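Long-range contacts in trypsin-resistant surface T6 protein (Streptococcus pyogenes serotype M6, PDB 4P0D), which forms the backbone (shaft) subunit of the pilus of this Gram-positive pathogen and is probably linked to other subunits and the cell wall by sortases: residues 106-111 with 284-289; 176-180 with 252-258; 189-193 with 249-253; 235-239 with 296-300. The protein carries 1 engineered substitution. The contacts are given in a common frame with arbitrary orientation. Where two conformers were deposited one is given. Residues are numbered along the deposited sequence.

Contact 1. Residues 106-111 with 284-289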
# COMPACT_ATOMS: atom_id res chain seq x y z
N GLY A 106 -13.43 -9.83 -1.61
CA GLY A 106 -12.22 -9.96 -2.42
C GLY A 106 -11.75 -11.38 -2.69
O GLY A 106 -10.70 -11.58 -3.30
N ARG A 107 -12.50 -12.38 -2.26
CA ARG A 107 -12.05 -13.73 -2.48
C ARG A 107 -12.23 -14.17 -3.93
O ARG A 107 -13.02 -13.60 -4.69
CB ARG A 107 -12.67 -14.74 -1.50
CG ARG A 107 -14.11 -15.12 -1.73
CD ARG A 107 -14.56 -16.07 -0.61
NE ARG A 107 -14.19 -15.57 0.69
CZ ARG A 107 -13.31 -16.10 1.54
NH1 ARG A 107 -12.65 -17.25 1.32
NH2 ARG A 107 -13.09 -15.45 2.67
N THR A 108 -11.45 -15.18 -4.28
CA THR A 108 -11.47 -15.73 -5.63
C THR A 108 -11.69 -17.23 -5.53
O THR A 108 -11.12 -17.89 -4.65
CB THR A 108 -10.17 -15.40 -6.42
OG1 THR A 108 -10.25 -15.98 -7.73
CG2 THR A 108 -8.93 -15.93 -5.74
N TYR A 109 -12.52 -17.75 -6.43
CA TYR A 109 -13.05 -19.11 -6.36
C TYR A 109 -12.56 -19.96 -7.52
O TYR A 109 -12.35 -19.44 -8.61
CB TYR A 109 -14.59 -19.07 -6.47
CG TYR A 109 -15.33 -18.76 -5.19
CD1 TYR A 109 -15.75 -19.78 -4.35
CD2 TYR A 109 -15.65 -17.45 -4.84
CE1 TYR A 109 -16.46 -19.50 -3.18
CE2 TYR A 109 -16.35 -17.17 -3.66
CZ TYR A 109 -16.75 -18.20 -2.85
OH TYR A 109 -17.47 -17.93 -1.68
N ASN A 110 -12.37 -21.26 -7.28
CA ASN A 110 -12.19 -22.20 -8.36
C ASN A 110 -13.54 -22.46 -9.03
O ASN A 110 -14.59 -22.28 -8.40
CB ASN A 110 -11.64 -23.54 -7.87
CG ASN A 110 -10.24 -23.44 -7.24
OD1 ASN A 110 -9.49 -22.47 -7.42
ND2 ASN A 110 -9.89 -24.46 -6.50
N PRO A 111 -13.51 -22.91 -10.30
CA PRO A 111 -14.72 -23.37 -11.03
C PRO A 111 -15.31 -24.65 -10.43
O PRO A 111 -14.59 -25.40 -9.79
CB PRO A 111 -14.21 -23.67 -12.43
CG PRO A 111 -12.81 -23.18 -12.50
CD PRO A 111 -12.28 -23.07 -11.10
N TYR A 284 -4.93 -8.83 -8.05
CA TYR A 284 -5.00 -10.24 -8.46
C TYR A 284 -6.34 -10.44 -9.20
O TYR A 284 -7.15 -9.50 -9.29
CB TYR A 284 -4.88 -11.17 -7.23
CG TYR A 284 -5.91 -10.86 -6.17
CD1 TYR A 284 -5.66 -9.89 -5.19
CD2 TYR A 284 -7.16 -11.49 -6.17
CE1 TYR A 284 -6.61 -9.58 -4.24
CE2 TYR A 284 -8.12 -11.16 -5.22
CZ TYR A 284 -7.85 -10.22 -4.25
OH TYR A 284 -8.80 -9.89 -3.30
N SER A 285 -6.55 -11.64 -9.74
CA SER A 285 -7.81 -11.94 -10.42
C SER A 285 -8.82 -12.60 -9.48
O SER A 285 -8.50 -13.55 -8.79
CB SER A 285 -7.64 -12.84 -11.63
OG SER A 285 -8.94 -13.11 -12.18
N ASN A 286 -10.06 -12.08 -9.48
CA ASN A 286 -11.17 -12.77 -8.81
C ASN A 286 -12.11 -13.48 -9.80
O ASN A 286 -13.23 -13.87 -9.45
CB ASN A 286 -11.93 -11.81 -7.87
CG ASN A 286 -12.64 -10.68 -8.59
OD1 ASN A 286 -12.42 -10.44 -9.79
ND2 ASN A 286 -13.48 -9.97 -7.86
N ASN A 287 -11.63 -13.65 -11.03
CA ASN A 287 -12.34 -14.40 -12.05
C ASN A 287 -11.27 -14.95 -12.98
O ASN A 287 -11.13 -14.51 -14.12
CB ASN A 287 -13.32 -13.49 -12.78
CG ASN A 287 -14.34 -14.25 -13.61
OD1 ASN A 287 -14.37 -15.48 -13.64
ND2 ASN A 287 -15.18 -13.50 -14.29
N PRO A 288 -10.47 -15.91 -12.47
CA PRO A 288 -9.25 -16.26 -13.17
C PRO A 288 -9.43 -17.01 -14.50
O PRO A 288 -8.45 -17.21 -15.22
CB PRO A 288 -8.51 -17.16 -12.15
CG PRO A 288 -9.14 -16.85 -10.82
CD PRO A 288 -10.59 -16.67 -11.21
N THR A 289 -10.65 -17.45 -14.81
CA THR A 289 -10.91 -18.11 -16.09
C THR A 289 -11.37 -17.11 -17.15
O THR A 289 -11.76 -17.49 -18.23
CB THR A 289 -11.89 -19.30 -15.97
OG1 THR A 289 -13.21 -18.83 -15.62
CG2 THR A 289 -11.40 -20.28 -14.94
O HOH W 1 -14.29 -15.76 -8.05

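Contact 2. Residues 176-180 with 252-258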
# COMPACT_ATOMS: atom_id res chain seq x y z
N LEU A 176 6.57 -5.05 2.78
CA LEU A 176 5.29 -5.59 2.39
C LEU A 176 5.34 -7.09 2.52
O LEU A 176 6.32 -7.73 2.12
CB LEU A 176 4.98 -5.26 0.94
CG LEU A 176 4.85 -3.81 0.51
CD1 LEU A 176 4.70 -3.73 -1.01
CD2 LEU A 176 3.66 -3.16 1.20
N THR A 177 4.29 -7.68 3.08
CA THR A 177 4.08 -9.12 2.96
C THR A 177 2.68 -9.33 2.41
O THR A 177 1.81 -8.47 2.54
CB THR A 177 4.22 -9.85 4.30
OG1 THR A 177 3.18 -9.42 5.17
CG2 THR A 177 5.60 -9.57 4.94
N PHE A 178 2.44 -10.47 1.77
CA PHE A 178 1.12 -10.74 1.24
C PHE A 178 0.78 -12.21 1.13
O PHE A 178 1.67 -13.07 1.10
CB PHE A 178 0.89 -10.00 -0.08
CG PHE A 178 1.91 -10.27 -1.14
CD1 PHE A 178 3.15 -9.64 -1.11
CD2 PHE A 178 1.61 -11.11 -2.20
CE1 PHE A 178 4.09 -9.88 -2.10
CE2 PHE A 178 2.54 -11.35 -3.21
CZ PHE A 178 3.78 -10.73 -3.16
N GLU A 179 -0.53 -12.50 1.12
CA GLU A 179 -1.04 -13.86 0.91
C GLU A 179 -1.52 -13.95 -0.52
O GLU A 179 -2.23 -13.08 -0.99
CB GLU A 179 -2.17 -14.18 1.90
CG GLU A 179 -1.68 -14.15 3.34
CD GLU A 179 -2.79 -14.23 4.37
OE1 GLU A 179 -3.58 -13.27 4.52
OE2 GLU A 179 -2.82 -15.26 5.07
N LEU A 180 -1.09 -14.99 -1.22
CA LEU A 180 -1.39 -15.15 -2.64
C LEU A 180 -2.79 -15.68 -2.88
O LEU A 180 -3.32 -16.44 -2.08
CB LEU A 180 -0.40 -16.11 -3.28
CG LEU A 180 1.05 -15.65 -3.34
CD1 LEU A 180 1.95 -16.81 -3.68
CD2 LEU A 180 1.21 -14.55 -4.37
N LEU A 252 6.47 -18.67 -8.50
CA LEU A 252 6.49 -18.46 -7.04
C LEU A 252 6.37 -19.75 -6.23
O LEU A 252 6.70 -19.75 -5.03
CB LEU A 252 5.41 -17.47 -6.62
CG LEU A 252 5.47 -16.07 -7.24
CD1 LEU A 252 4.40 -15.17 -6.64
CD2 LEU A 252 6.85 -15.44 -7.07
N GLU A 253 5.93 -20.84 -6.86
CA GLU A 253 5.79 -22.13 -6.16
C GLU A 253 4.93 -21.97 -4.89
O GLU A 253 5.25 -22.53 -3.85
CB GLU A 253 7.17 -22.72 -5.79
CG GLU A 253 8.06 -23.03 -6.97
CD GLU A 253 9.51 -23.26 -6.60
OE1 GLU A 253 9.86 -23.50 -5.42
OE2 GLU A 253 10.33 -23.18 -7.53
N SER A 254 3.88 -21.16 -4.98
CA SER A 254 2.96 -20.89 -3.86
C SER A 254 3.63 -20.33 -2.59
O SER A 254 3.10 -20.48 -1.49
CB SER A 254 2.16 -22.16 -3.52
OG SER A 254 1.64 -22.77 -4.69
N ILE A 255 4.79 -19.69 -2.74
CA ILE A 255 5.47 -19.04 -1.61
C ILE A 255 5.51 -17.54 -1.91
O ILE A 255 5.94 -17.15 -2.99
CB ILE A 255 6.89 -19.63 -1.43
CG1 ILE A 255 6.79 -21.06 -0.88
CG2 ILE A 255 7.76 -18.79 -0.50
CD1 ILE A 255 8.03 -21.90 -1.13
N SER A 256 5.04 -16.71 -0.99
CA SER A 256 4.97 -15.26 -1.24
C SER A 256 6.32 -14.60 -1.06
O SER A 256 6.98 -14.84 -0.06
CB SER A 256 4.03 -14.55 -0.26
OG SER A 256 2.72 -15.06 -0.38
N PRO A 257 6.70 -13.73 -1.99
CA PRO A 257 7.90 -12.93 -1.81
C PRO A 257 7.66 -11.85 -0.76
O PRO A 257 6.52 -11.51 -0.48
CB PRO A 257 8.11 -12.30 -3.18
CG PRO A 257 6.73 -12.16 -3.71
CD PRO A 257 5.98 -13.37 -3.22
N ASN A 258 8.74 -11.35 -0.15
CA ASN A 258 8.68 -10.27 0.82
C ASN A 258 9.44 -9.08 0.21
O ASN A 258 10.56 -9.24 -0.29
CB ASN A 258 9.31 -10.73 2.14
CG ASN A 258 8.50 -11.86 2.80
OD1 ASN A 258 7.26 -11.80 2.85
ND2 ASN A 258 9.19 -12.89 3.26
O HOH W 2 4.85 -11.99 1.51
O HOH W 3 0.47 -16.97 0.24

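Contact 3. Residues 189-193 with 249-253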
# COMPACT_ATOMS: atom_id res chain seq x y z
N ASN A 189 -6.08 -15.89 -16.31
CA ASN A 189 -5.73 -14.67 -15.60
C ASN A 189 -5.09 -15.03 -14.24
O ASN A 189 -5.79 -15.34 -13.24
CB ASN A 189 -6.96 -13.79 -15.42
CG ASN A 189 -6.62 -12.42 -14.89
OD1 ASN A 189 -5.52 -12.17 -14.39
ND2 ASN A 189 -7.56 -11.51 -14.99
N LYS A 190 -3.76 -15.03 -14.21
CA LYS A 190 -3.03 -15.28 -12.97
C LYS A 190 -2.32 -14.02 -12.49
O LYS A 190 -1.19 -14.09 -12.04
CB LYS A 190 -2.03 -16.42 -13.16
CG LYS A 190 -2.65 -17.74 -13.58
CD LYS A 190 -1.60 -18.80 -13.80
CE LYS A 190 -2.21 -20.17 -13.60
NZ LYS A 190 -1.27 -21.32 -13.69
N THR A 191 -3.00 -12.89 -12.56
CA THR A 191 -2.41 -11.62 -12.18
C THR A 191 -1.93 -11.68 -10.72
O THR A 191 -2.65 -12.13 -9.81
CB THR A 191 -3.39 -10.44 -12.38
OG1 THR A 191 -3.69 -10.27 -13.77
CG2 THR A 191 -2.81 -9.16 -11.84
N VAL A 192 -0.67 -11.27 -10.53
CA VAL A 192 -0.04 -11.11 -9.21
C VAL A 192 0.79 -9.84 -9.31
O VAL A 192 1.92 -9.90 -9.79
CB VAL A 192 0.96 -12.26 -8.89
CG1 VAL A 192 1.55 -12.08 -7.48
CG2 VAL A 192 0.33 -13.61 -9.01
N TYR A 193 0.24 -8.70 -8.90
CA TYR A 193 0.80 -7.40 -9.25
C TYR A 193 0.83 -6.44 -8.05
O TYR A 193 -0.22 -6.15 -7.48
CB TYR A 193 -0.05 -6.81 -10.37
CG TYR A 193 0.47 -5.59 -11.09
CD1 TYR A 193 0.54 -4.35 -10.47
CD2 TYR A 193 0.81 -5.67 -12.44
CE1 TYR A 193 0.97 -3.23 -11.15
CE2 TYR A 193 1.26 -4.56 -13.13
CZ TYR A 193 1.32 -3.34 -12.48
OH TYR A 193 1.75 -2.24 -13.16
N TYR A 249 3.19 -15.83 -11.50
CA TYR A 249 2.52 -16.72 -10.52
C TYR A 249 3.15 -18.10 -10.40
O TYR A 249 3.47 -18.56 -9.29
CB TYR A 249 1.03 -16.88 -10.84
CG TYR A 249 0.29 -17.75 -9.85
CD1 TYR A 249 -0.19 -17.23 -8.65
CD2 TYR A 249 0.04 -19.10 -10.12
CE1 TYR A 249 -0.86 -18.00 -7.75
CE2 TYR A 249 -0.64 -19.90 -9.22
CZ TYR A 249 -1.10 -19.34 -8.04
OH TYR A 249 -1.80 -20.09 -7.13
N ASP A 250 3.31 -18.76 -11.54
CA ASP A 250 3.81 -20.12 -11.57
C ASP A 250 5.22 -20.22 -10.96
O ASP A 250 5.50 -21.19 -10.24
CB ASP A 250 3.75 -20.70 -12.99
CG ASP A 250 2.32 -20.95 -13.47
OD1 ASP A 250 1.42 -21.11 -12.63
OD2 ASP A 250 2.09 -20.98 -14.69
N SER A 251 6.07 -19.21 -11.19
CA SER A 251 7.45 -19.21 -10.68
C SER A 251 7.56 -19.08 -9.15
O SER A 251 8.62 -19.32 -8.58
CB SER A 251 8.26 -18.08 -11.32
OG SER A 251 7.97 -16.83 -10.69
N LEU A 252 6.47 -18.67 -8.50
CA LEU A 252 6.49 -18.46 -7.04
C LEU A 252 6.37 -19.75 -6.23
O LEU A 252 6.70 -19.75 -5.03
CB LEU A 252 5.41 -17.47 -6.62
CG LEU A 252 5.47 -16.07 -7.24
CD1 LEU A 252 4.40 -15.17 -6.64
CD2 LEU A 252 6.85 -15.44 -7.07
N GLU A 253 5.93 -20.84 -6.86
CA GLU A 253 5.79 -22.13 -6.16
C GLU A 253 4.93 -21.97 -4.89
O GLU A 253 5.25 -22.53 -3.85
CB GLU A 253 7.17 -22.72 -5.79
CG GLU A 253 8.06 -23.03 -6.97
CD GLU A 253 9.51 -23.26 -6.60
OE1 GLU A 253 9.86 -23.50 -5.42
OE2 GLU A 253 10.33 -23.18 -7.53
O HOH W 4 1.26 -14.08 -12.85

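Contact 4. Residues 235-239 with 296-300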
# COMPACT_ATOMS: atom_id res chain seq x y z
N ILE A 235 9.14 -8.70 -12.44
CA ILE A 235 9.78 -7.54 -13.05
C ILE A 235 9.24 -6.30 -12.34
O ILE A 235 8.02 -6.18 -12.12
CB ILE A 235 9.48 -7.41 -14.55
CG1 ILE A 235 9.82 -8.70 -15.30
CG2 ILE A 235 10.28 -6.27 -15.17
CD1 ILE A 235 9.52 -8.60 -16.78
N ALA A 236 10.16 -5.40 -12.00
CA ALA A 236 9.86 -4.19 -11.30
C ALA A 236 10.17 -2.99 -12.17
O ALA A 236 11.11 -3.04 -13.00
CB ALA A 236 10.71 -4.12 -10.04
N LYS A 237 9.42 -1.91 -11.95
CA LYS A 237 9.63 -0.64 -12.64
C LYS A 237 9.29 0.53 -11.73
O LYS A 237 8.31 0.50 -10.98
CB LYS A 237 8.78 -0.57 -13.90
CG LYS A 237 9.05 0.60 -14.84
CD LYS A 237 7.95 0.65 -15.90
CE LYS A 237 8.38 1.46 -17.10
NZ LYS A 237 8.65 2.86 -16.71
N GLU A 238 10.12 1.57 -11.81
CA GLU A 238 9.90 2.81 -11.09
C GLU A 238 8.86 3.63 -11.82
O GLU A 238 9.02 3.94 -13.01
CB GLU A 238 11.20 3.60 -10.98
CG GLU A 238 11.10 4.83 -10.09
CD GLU A 238 12.42 5.59 -9.94
OE1 GLU A 238 13.41 5.19 -10.58
OE2 GLU A 238 12.46 6.56 -9.16
N VAL A 239 7.80 4.01 -11.12
CA VAL A 239 6.71 4.79 -11.69
C VAL A 239 6.27 5.83 -10.68
O VAL A 239 5.92 5.49 -9.55
CB VAL A 239 5.50 3.90 -12.05
CG1 VAL A 239 4.38 4.73 -12.67
CG2 VAL A 239 5.93 2.80 -13.01
N ASN A 296 1.44 -5.24 -17.40
CA ASN A 296 1.95 -3.98 -17.89
C ASN A 296 2.49 -3.18 -16.70
O ASN A 296 1.75 -2.87 -15.80
CB ASN A 296 0.82 -3.20 -18.57
CG ASN A 296 1.29 -1.89 -19.17
OD1 ASN A 296 1.90 -1.05 -18.49
ND2 ASN A 296 0.96 -1.68 -20.43
N LEU A 297 3.79 -2.87 -16.70
CA LEU A 297 4.41 -2.19 -15.56
C LEU A 297 4.34 -0.67 -15.62
O LEU A 297 4.67 -0.02 -14.64
CB LEU A 297 5.86 -2.60 -15.44
CG LEU A 297 6.10 -4.07 -15.13
CD1 LEU A 297 7.59 -4.26 -14.98
CD2 LEU A 297 5.35 -4.46 -13.86
N ASP A 298 3.93 -0.10 -16.75
CA ASP A 298 3.77 1.34 -16.84
C ASP A 298 2.61 1.83 -15.99
O ASP A 298 2.62 2.95 -15.53
CB ASP A 298 3.51 1.80 -18.28
CG ASP A 298 4.67 1.50 -19.19
OD1 ASP A 298 5.81 1.56 -18.70
OD2 ASP A 298 4.43 1.18 -20.37
N LYS A 299 1.61 0.98 -15.80
CA LYS A 299 0.37 1.43 -15.25
C LYS A 299 -0.34 0.26 -14.62
O LYS A 299 -0.58 -0.77 -15.27
CB LYS A 299 -0.51 2.00 -16.37
CG LYS A 299 -1.83 2.61 -15.90
CD LYS A 299 -2.82 2.69 -17.06
CE LYS A 299 -4.25 2.93 -16.58
NZ LYS A 299 -4.33 4.15 -15.72
N LYS A 300 -0.70 0.43 -13.36
CA LYS A 300 -1.41 -0.61 -12.65
C LYS A 300 -2.77 -0.85 -13.29
O LYS A 300 -3.33 0.03 -13.93
CB LYS A 300 -1.50 -0.28 -11.16
CG LYS A 300 -2.34 0.92 -10.84
CD LYS A 300 -1.93 1.48 -9.50
CE LYS A 300 -2.72 2.73 -9.16
NZ LYS A 300 -2.42 3.18 -7.78
O HOH W 5 6.29 4.12 -17.10

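Contact 1. Residues 106-111 with 284-289
Y284 stands at the end of strand 276-285, and its hydroxyl donates a short hydrogen bond to the other segment: Y284 OH to G106 O is 2.5 Å. The carbonyl meets the ring at its edge, near the ring plane. G106 lies just where a side chain would clash, since an ideal CB would sit 2.9 Å from the Y284 hydroxyl, and its backbone angles by themselves call for glycine. S285 offers its carbonyl to the next contact. T108 OG1 lies 3.2 Å from S285 O, within hydrogen-bonding range, though its proton has another acceptor in reach. The S285 side chain turns the chain after the strand: S285 OG accepts from N287 N at 3.0 Å, and also bonds G306. The CA atoms of N286 and T108 are 4.4 Å apart. Water 1 joins the backbones here, 2.6 Å from N286 O and 3.1 Å from Y109 N. P288 then packs its ring on T108, with P288 CG 3.4 Å from T108 OG1. T289 ends the segment with its CG2 4.0 Å from P111 CG, beside helix 56-68. The S285 turn is an ST turn, set at the junction between the N-terminal and middle Ig-like domains of the pilin.

Contact 2. Residues 176-180 with 252-258
F178 adopts the p rotamer, with chi1 at 55°. Its CA-to-CB bond runs sideways, but the ring reaches across, and F178 CZ comes to 3.3 Å from P257 CG. The ring also meets F282 of strand 276-285. S256 is in the m rotamer and points toward strand 171-179. Its hydroxyl donates to the main chain, with S256 OG 2.7 Å from F178 O. Water 3 continues the link, 3.0 Å from S256 OG and 2.9 Å from L180 N. L180 (m, t) points toward the loop and sets its methyls among L252, S254 and I255, with L180 CD2 4.0 Å from L252 CD1. L252, also m and t, opens a type I' turn closed by I255 N to L252 O at 3.0 Å. N258 begins the next strand in the m rotamer, and its OD1 lies 3.5 Å from T177 CG2. Its ND2 bonds E212. Water 2 accepts from F178 N at 2.9 Å and lies 2.6 Å from P257 O. No backbone-to-backbone hydrogen bond joins these segments of the Ig-like middle domain; L176 pairs with I259, just beyond. Apolar rings and leucines fill one part, while a serine hydroxyl and waters serve the polar backbone.

Contact 3. Residues 189-193 with 249-253
In the Ig-like middle domain, the lead-in to strand 192-197 meets the bend that follows strand 242-247. K190 and Y249 each bury 69 Å² here, and V192 buries 55 Å². K190 points toward the bend, with K190 CB 3.9 Å from Y249 CB. Its chain is extended beyond an m chi1 and passes the tyrosine ring. The ammonium group then forms a salt bridge with D250 and also bonds the carbonyl of K185. The CA-to-CB bond of Y249 points toward the first segment, and its ring passes V192 on the way to Y183. V192 CG2 touches the ring edge, 3.7 Å from Y249 CD1. The Y249 hydroxyl bonds the backbone of Y183, whose ring also meets that of Y249. V192 reaches the far part of the bend too, where V192 CG1 is 4.3 Å from L252 CD1. The bend has helical backbone angles at 249-252, and L252 N bonds Y249 O at 3.1 Å. Water 4 bridges the two main chains, 2.6 Å from K190 O and 2.9 Å from Y249 N. The one direct polar bond between the segments is the salt bridge, with K190 NZ 2.9 Å from D250 OD1.

Contact 4. Residues 235-239 with 296-300
L297 lays its side chain against strand 231-238, overlapping I235 and K237. It buries 103 Å² in the contact. L297 CD1 is 3.4 Å from I235 CG2 and 4.0 Å from the backbone carbon A236 C. The CA-to-CB bond of L297 points toward the strand. K237 lies alongside, with K237 CB 3.9 Å from L297 CB. Further out, K237 CD passes 3.6 Å from L297 O. I235, K237 and V239 alternate with A236 and E238, so three of the five residues point toward the loop, as expected of an extended strand. The strand belongs to the Ig-like middle domain. The loop runs between strands 276-285 and 307-316, in a hydrophilic region, and I235 with L297 is the apolar side-chain pair of the contact. V239 finishes the packing: V239 CG2 is 3.5 Å from L297 O, and V239 CG1 is 3.8 Å from D298 O. L297 O is also bonded by N244 of the adjacent strand 242-247. The charged part of the contact is looser. K237 NZ and D298 OD1 form a long salt bridge at 3.7 Å. Water 5 fills the gap, 2.7 Å from K237 NZ and 3.1 Å from D298 OD1. The D298 CA-to-CB bond points away, while its carboxylate comes back to K237. Within the loop, D298 N makes a weak hydrogen bond to N296 OD1 at 2.8 Å.

The four contacts reach one large mixed sheet. Contacts 2, 3 and 4 lie in or around the middle domain, and contact 1 joins that domain to the N-terminal one. Contacts 2 and 3 are nested along the chain inside contact 1. Their centres are about 10 Å apart, they share L252 and E253, and L180 packs on V192. Contact 3 lies about 13 Å from contact 1 between centres, and P288 probably bonds N189 through the backbone. Contact 4 crosses the others in chain order. It meets contact 3 where Y193 probably bonds N296. Contact 3 thus touches all the others, so a chain of touching residues leads from the domain junction to 296-300.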